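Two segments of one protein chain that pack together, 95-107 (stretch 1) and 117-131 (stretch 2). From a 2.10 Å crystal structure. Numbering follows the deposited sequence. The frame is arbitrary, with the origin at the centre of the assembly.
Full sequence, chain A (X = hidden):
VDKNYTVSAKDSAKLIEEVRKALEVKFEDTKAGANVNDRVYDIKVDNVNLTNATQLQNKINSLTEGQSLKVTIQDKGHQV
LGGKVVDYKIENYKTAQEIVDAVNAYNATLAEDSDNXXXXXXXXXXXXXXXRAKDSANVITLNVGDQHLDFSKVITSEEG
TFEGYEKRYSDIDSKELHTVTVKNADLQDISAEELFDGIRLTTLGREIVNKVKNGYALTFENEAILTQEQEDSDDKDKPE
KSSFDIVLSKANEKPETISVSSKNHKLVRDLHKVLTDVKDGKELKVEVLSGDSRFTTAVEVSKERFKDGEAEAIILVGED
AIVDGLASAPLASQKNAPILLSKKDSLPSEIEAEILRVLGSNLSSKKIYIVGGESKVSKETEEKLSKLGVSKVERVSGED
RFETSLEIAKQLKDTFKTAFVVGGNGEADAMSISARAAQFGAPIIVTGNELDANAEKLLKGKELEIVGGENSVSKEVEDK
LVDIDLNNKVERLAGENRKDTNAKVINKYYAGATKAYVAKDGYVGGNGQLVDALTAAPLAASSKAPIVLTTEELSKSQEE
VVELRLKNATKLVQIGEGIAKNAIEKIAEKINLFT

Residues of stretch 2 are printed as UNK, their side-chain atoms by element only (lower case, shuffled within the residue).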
# COMPACT_ATOMS: atom_id res chain seq x y z
N THR A 95 -50.49 1.63 -31.09
CA THR A 95 -50.94 2.51 -32.18
C THR A 95 -51.83 1.69 -33.15
O THR A 95 -51.76 0.44 -33.15
CB THR A 95 -49.75 3.01 -33.01
OG1 THR A 95 -49.22 1.88 -33.68
CG2 THR A 95 -48.69 3.69 -32.18
N ALA A 96 -52.66 2.39 -33.97
CA ALA A 96 -53.53 1.73 -34.96
C ALA A 96 -52.73 0.83 -35.87
O ALA A 96 -53.15 -0.28 -36.18
CB ALA A 96 -54.26 2.77 -35.82
N GLN A 97 -51.57 1.31 -36.27
CA GLN A 97 -50.70 0.58 -37.17
C GLN A 97 -50.07 -0.72 -36.50
O GLN A 97 -49.68 -1.62 -37.23
CB GLN A 97 -49.60 1.52 -37.66
CG GLN A 97 -48.65 0.89 -38.65
CD GLN A 97 -49.31 0.47 -39.94
OE1 GLN A 97 -50.49 0.79 -40.25
NE2 GLN A 97 -48.57 -0.27 -40.73
N GLU A 98 -49.96 -0.81 -35.17
CA GLU A 98 -49.46 -2.03 -34.56
C GLU A 98 -50.48 -3.12 -34.88
O GLU A 98 -50.11 -4.20 -35.29
CB GLU A 98 -49.34 -1.86 -33.04
CG GLU A 98 -48.09 -1.09 -32.66
CD GLU A 98 -47.75 -1.22 -31.19
OE1 GLU A 98 -46.99 -0.37 -30.69
OE2 GLU A 98 -48.26 -2.15 -30.55
N ILE A 99 -51.77 -2.81 -34.71
CA ILE A 99 -52.83 -3.76 -35.02
C ILE A 99 -52.72 -4.34 -36.43
O ILE A 99 -52.82 -5.55 -36.59
CB ILE A 99 -54.17 -3.03 -34.86
CG1 ILE A 99 -54.37 -2.60 -33.41
CG2 ILE A 99 -55.32 -3.93 -35.35
CD1 ILE A 99 -55.66 -1.82 -33.19
N VAL A 100 -52.49 -3.50 -37.46
CA VAL A 100 -52.50 -4.02 -38.82
C VAL A 100 -51.24 -4.78 -39.08
O VAL A 100 -51.22 -5.64 -39.94
CB VAL A 100 -52.68 -2.89 -39.87
CG1 VAL A 100 -53.91 -2.06 -39.54
CG2 VAL A 100 -51.44 -2.02 -39.93
N ASP A 101 -50.20 -4.46 -38.32
CA ASP A 101 -48.91 -5.13 -38.43
C ASP A 101 -49.08 -6.60 -38.03
O ASP A 101 -48.61 -7.49 -38.72
CB ASP A 101 -47.85 -4.46 -37.52
CG ASP A 101 -47.30 -3.13 -38.02
OD1 ASP A 101 -47.27 -2.91 -39.25
OD2 ASP A 101 -46.88 -2.31 -37.19
N ALA A 102 -49.79 -6.84 -36.91
CA ALA A 102 -50.05 -8.18 -36.40
C ALA A 102 -50.84 -9.00 -37.41
O ALA A 102 -50.51 -10.15 -37.67
CB ALA A 102 -50.83 -8.09 -35.09
N VAL A 103 -51.89 -8.40 -37.98
CA VAL A 103 -52.73 -9.06 -38.98
C VAL A 103 -51.88 -9.51 -40.17
O VAL A 103 -52.10 -10.59 -40.71
CB VAL A 103 -53.85 -8.09 -39.42
CG1 VAL A 103 -54.73 -8.74 -40.49
CG2 VAL A 103 -54.71 -7.68 -38.23
N ASN A 104 -50.91 -8.68 -40.56
CA ASN A 104 -50.01 -8.97 -41.68
C ASN A 104 -49.18 -10.22 -41.40
O ASN A 104 -49.00 -11.04 -42.31
CB ASN A 104 -49.08 -7.77 -41.91
CG ASN A 104 -49.71 -6.66 -42.71
OD1 ASN A 104 -49.00 -5.76 -43.18
ND2 ASN A 104 -51.03 -6.63 -42.92
N ALA A 105 -48.68 -10.37 -40.17
CA ALA A 105 -47.87 -11.54 -39.80
C ALA A 105 -48.70 -12.82 -39.80
O ALA A 105 -48.26 -13.86 -40.30
CB ALA A 105 -47.25 -11.32 -38.43
N TYR A 106 -49.91 -12.75 -39.24
CA TYR A 106 -50.78 -13.93 -39.19
C TYR A 106 -51.10 -14.41 -40.61
O TYR A 106 -51.09 -15.61 -40.88
CB TYR A 106 -52.08 -13.60 -38.45
CG TYR A 106 -53.13 -14.67 -38.59
CD1 TYR A 106 -53.12 -15.79 -37.78
CD2 TYR A 106 -54.13 -14.58 -39.55
CE1 TYR A 106 -54.08 -16.79 -37.91
CE2 TYR A 106 -55.09 -15.57 -39.70
CZ TYR A 106 -55.06 -16.68 -38.87
OH TYR A 106 -56.01 -17.66 -39.01
N ASN A 107 -51.36 -13.47 -41.50
CA ASN A 107 -51.72 -13.75 -42.89
C ASN A 107 -50.58 -14.34 -43.71
O ASN A 107 -50.80 -15.28 -44.47
CB ASN A 107 -52.17 -12.46 -43.56
CG ASN A 107 -53.56 -12.03 -43.16
OD1 ASN A 107 -54.38 -12.87 -42.78
ND2 ASN A 107 -53.89 -10.75 -43.19
N UNK A 117 -57.35 -16.01 -44.77
CA UNK A 117 -56.80 -14.67 -44.88
C UNK A 117 -57.76 -13.61 -44.33
O UNK A 117 -58.95 -13.62 -44.65
c UNK A 117 -55.15 -11.19 -47.96
c UNK A 117 -55.53 -12.65 -47.91
n UNK A 117 -55.04 -10.71 -49.36
c UNK A 117 -55.52 -13.17 -46.49
c UNK A 117 -56.47 -14.35 -46.34
N UNK A 118 -57.22 -12.71 -43.51
CA UNK A 118 -58.00 -11.64 -42.90
C UNK A 118 -57.64 -10.30 -43.50
O UNK A 118 -56.66 -10.19 -44.24
c UNK A 118 -57.48 -12.83 -39.26
c UNK A 118 -58.04 -12.90 -40.66
c UNK A 118 -59.54 -13.11 -40.61
c UNK A 118 -57.73 -11.60 -41.39
N UNK A 119 -58.42 -9.27 -43.18
CA UNK A 119 -58.18 -7.92 -43.69
C UNK A 119 -58.51 -6.88 -42.63
O UNK A 119 -59.54 -6.98 -41.95
o UNK A 119 -60.35 -8.17 -44.72
c UNK A 119 -58.44 -8.25 -46.19
c UNK A 119 -59.04 -7.64 -44.94
N UNK A 120 -57.65 -5.88 -42.50
CA UNK A 120 -57.84 -4.81 -41.52
C UNK A 120 -57.79 -3.43 -42.19
O UNK A 120 -57.01 -3.20 -43.11
c UNK A 120 -56.78 -4.90 -40.44
N UNK A 121 -58.64 -2.52 -41.71
CA UNK A 121 -58.73 -1.15 -42.21
C UNK A 121 -58.68 -0.15 -41.07
O UNK A 121 -59.50 -0.26 -40.15
c UNK A 121 -60.08 -0.93 -42.92
c UNK A 121 -60.13 0.43 -43.65
o UNK A 121 -60.29 -1.99 -43.84
N UNK A 122 -57.74 0.81 -41.11
CA UNK A 122 -57.71 1.83 -40.07
C UNK A 122 -58.98 2.68 -40.29
O UNK A 122 -59.24 3.07 -41.41
c UNK A 122 -56.42 2.64 -40.19
c UNK A 122 -55.23 1.66 -40.15
c UNK A 122 -53.88 2.32 -39.93
c UNK A 122 -56.33 3.72 -39.07
N UNK A 123 -59.73 2.95 -39.22
CA UNK A 123 -60.98 3.66 -39.28
C UNK A 123 -60.91 5.01 -38.60
O UNK A 123 -61.77 5.84 -38.79
n UNK A 123 -64.33 0.92 -42.31
c UNK A 123 -62.05 2.77 -38.64
c UNK A 123 -63.13 2.36 -39.63
c UNK A 123 -62.83 1.04 -40.32
c UNK A 123 -64.08 0.44 -40.92
N UNK A 124 -59.88 5.22 -37.81
CA UNK A 124 -59.61 6.47 -37.08
C UNK A 124 -58.21 6.33 -36.45
O UNK A 124 -57.60 5.27 -36.61
c UNK A 124 -60.66 6.71 -35.98
o UNK A 124 -60.60 5.75 -34.92
N UNK A 125 -57.71 7.35 -35.77
CA UNK A 125 -56.41 7.31 -35.15
C UNK A 125 -56.27 6.21 -34.07
O UNK A 125 -55.14 5.87 -33.76
c UNK A 125 -55.88 9.76 -35.51
o UNK A 125 -57.16 8.96 -33.60
c UNK A 125 -56.08 8.64 -34.49
N UNK A 126 -57.37 5.66 -33.49
CA UNK A 126 -57.15 4.63 -32.49
C UNK A 126 -58.10 3.45 -32.57
O UNK A 126 -58.36 2.81 -31.54
c UNK A 126 -58.45 5.99 -30.76
c UNK A 126 -57.18 5.26 -31.09
n UNK A 126 -58.53 6.62 -29.60
o UNK A 126 -59.41 6.00 -31.53
N UNK A 127 -58.61 3.16 -33.80
CA UNK A 127 -59.49 2.01 -34.06
C UNK A 127 -59.16 1.42 -35.41
O UNK A 127 -58.91 2.16 -36.35
c UNK A 127 -60.98 2.38 -34.06
o UNK A 127 -61.21 3.42 -35.03
c UNK A 127 -61.45 2.86 -32.70
N UNK A 128 -59.17 0.10 -35.50
CA UNK A 128 -58.92 -0.68 -36.71
C UNK A 128 -59.98 -1.80 -36.76
O UNK A 128 -60.24 -2.47 -35.75
c UNK A 128 -57.26 -2.08 -38.00
c UNK A 128 -57.50 -1.30 -36.71
c UNK A 128 -56.44 -0.22 -36.53
N UNK A 129 -60.57 -1.99 -37.91
CA UNK A 129 -61.60 -2.98 -38.13
C UNK A 129 -60.96 -4.23 -38.68
O UNK A 129 -60.13 -4.13 -39.59
o UNK A 129 -65.70 -2.69 -40.56
c UNK A 129 -64.51 -3.05 -40.68
c UNK A 129 -63.75 -3.43 -39.43
c UNK A 129 -62.65 -2.45 -39.11
o UNK A 129 -63.91 -3.08 -41.77
N UNK A 130 -61.32 -5.40 -38.15
CA UNK A 130 -60.74 -6.65 -38.64
C UNK A 130 -61.86 -7.62 -39.02
O UNK A 130 -62.79 -7.82 -38.24
c UNK A 130 -59.12 -8.52 -38.15
c UNK A 130 -59.80 -7.28 -37.58
c UNK A 130 -58.76 -6.27 -37.12
N UNK A 131 -61.77 -8.21 -40.20
CA UNK A 131 -62.76 -9.14 -40.74
C UNK A 131 -62.07 -10.06 -41.74
O UNK A 131 -60.85 -9.99 -41.87
c UNK A 131 -64.43 -6.59 -43.14
c UNK A 131 -63.40 -7.61 -42.67
c UNK A 131 -63.86 -5.64 -44.16
n UNK A 131 -63.40 -6.36 -45.38
c UNK A 131 -63.88 -8.36 -41.43

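Position 117 carries four carbons in a row ending in nitrogen, an extended chain whose end leads away from the helix; its CA lies 3.7 Å from Asn107 OD1. This is Lys117. Position 118 has four carbons forked at the second, pointing toward the helix. Its CB sits 4.2 Å from Val103 CG1, and one fork tip reaches 3.7 Å from CE2 of Tyr106: Leu118. At 119 one carbon carries an oxygen and a carbon and points away; the beta-branched hydroxyl makes it Thr119. Position 120 is a lone CB, 4.1 Å from both Val100 CG1 and Val103 CG2, so Ala120, a small residue touching two valines at once.

Position 121 repeats the pattern of one carbon bearing oxygen and carbon, again away from the helix: Thr121. Position 122 has four carbons forked at the first, with one arm two carbons long, and faces Ala96, Val100 and Gln97. It is Ile122, whose CG2 lies 4.0 Å from Ala96 CB and whose CD1 lies 3.7 Å from Gln97 OE1. Position 123, four carbons in a row ending in nitrogen and out of reach, is Lys123. Position 124 is one carbon then one oxygen, directed away: Ser124.

At 125 one carbon carries oxygen and carbon and points away, while the backbone O comes 3.8 Å from Ala96 CB; this is Thr125. Position 126 has two carbons, the second bearing oxygen and nitrogen, without side-chain contact to the helix: Asn126. Position 127, one carbon with an oxygen and a carbon, is Thr127; its OG1 lies a very short 2.4 Å from Ser124 OG, a hydrogen bond across the turn.

Position 128 is one carbon carrying two carbons, packed against Ala96, Ile99 and Val100: Val128, with CG1 3.7 Å from Val100 CG1 and CG2 3.3 Å from Ala96 O. Position 129, three carbons with two oxygens on the third, points away: Glu129. Position 130 again has one carbon bearing two carbons, pointing toward the helix, and one of its tips reaches 4.4 Å from CG2 of Val103: Val130. Position 131, four carbons in a row ending in nitrogen, is out of reach: Lys131.

The rule is alternation. Each strand of the hairpin turns every second side chain toward one helix face, where Ala96, Ile99, Val100, Val103 and Tyr106 supply the apolar partners. The helix runs nearly antiparallel to the first strand, at 166°. At Asn107, the last residue of this stretch, the helix adds a polar contact: Leu118 N donates to Asn107 OD1 at 2.9 Å, almost linearly, while Asn107 ND2 gives Leu118 O a weak bond at 3.0 Å.

Stretch 2 117-131: KLTATIKSTNTVEVK
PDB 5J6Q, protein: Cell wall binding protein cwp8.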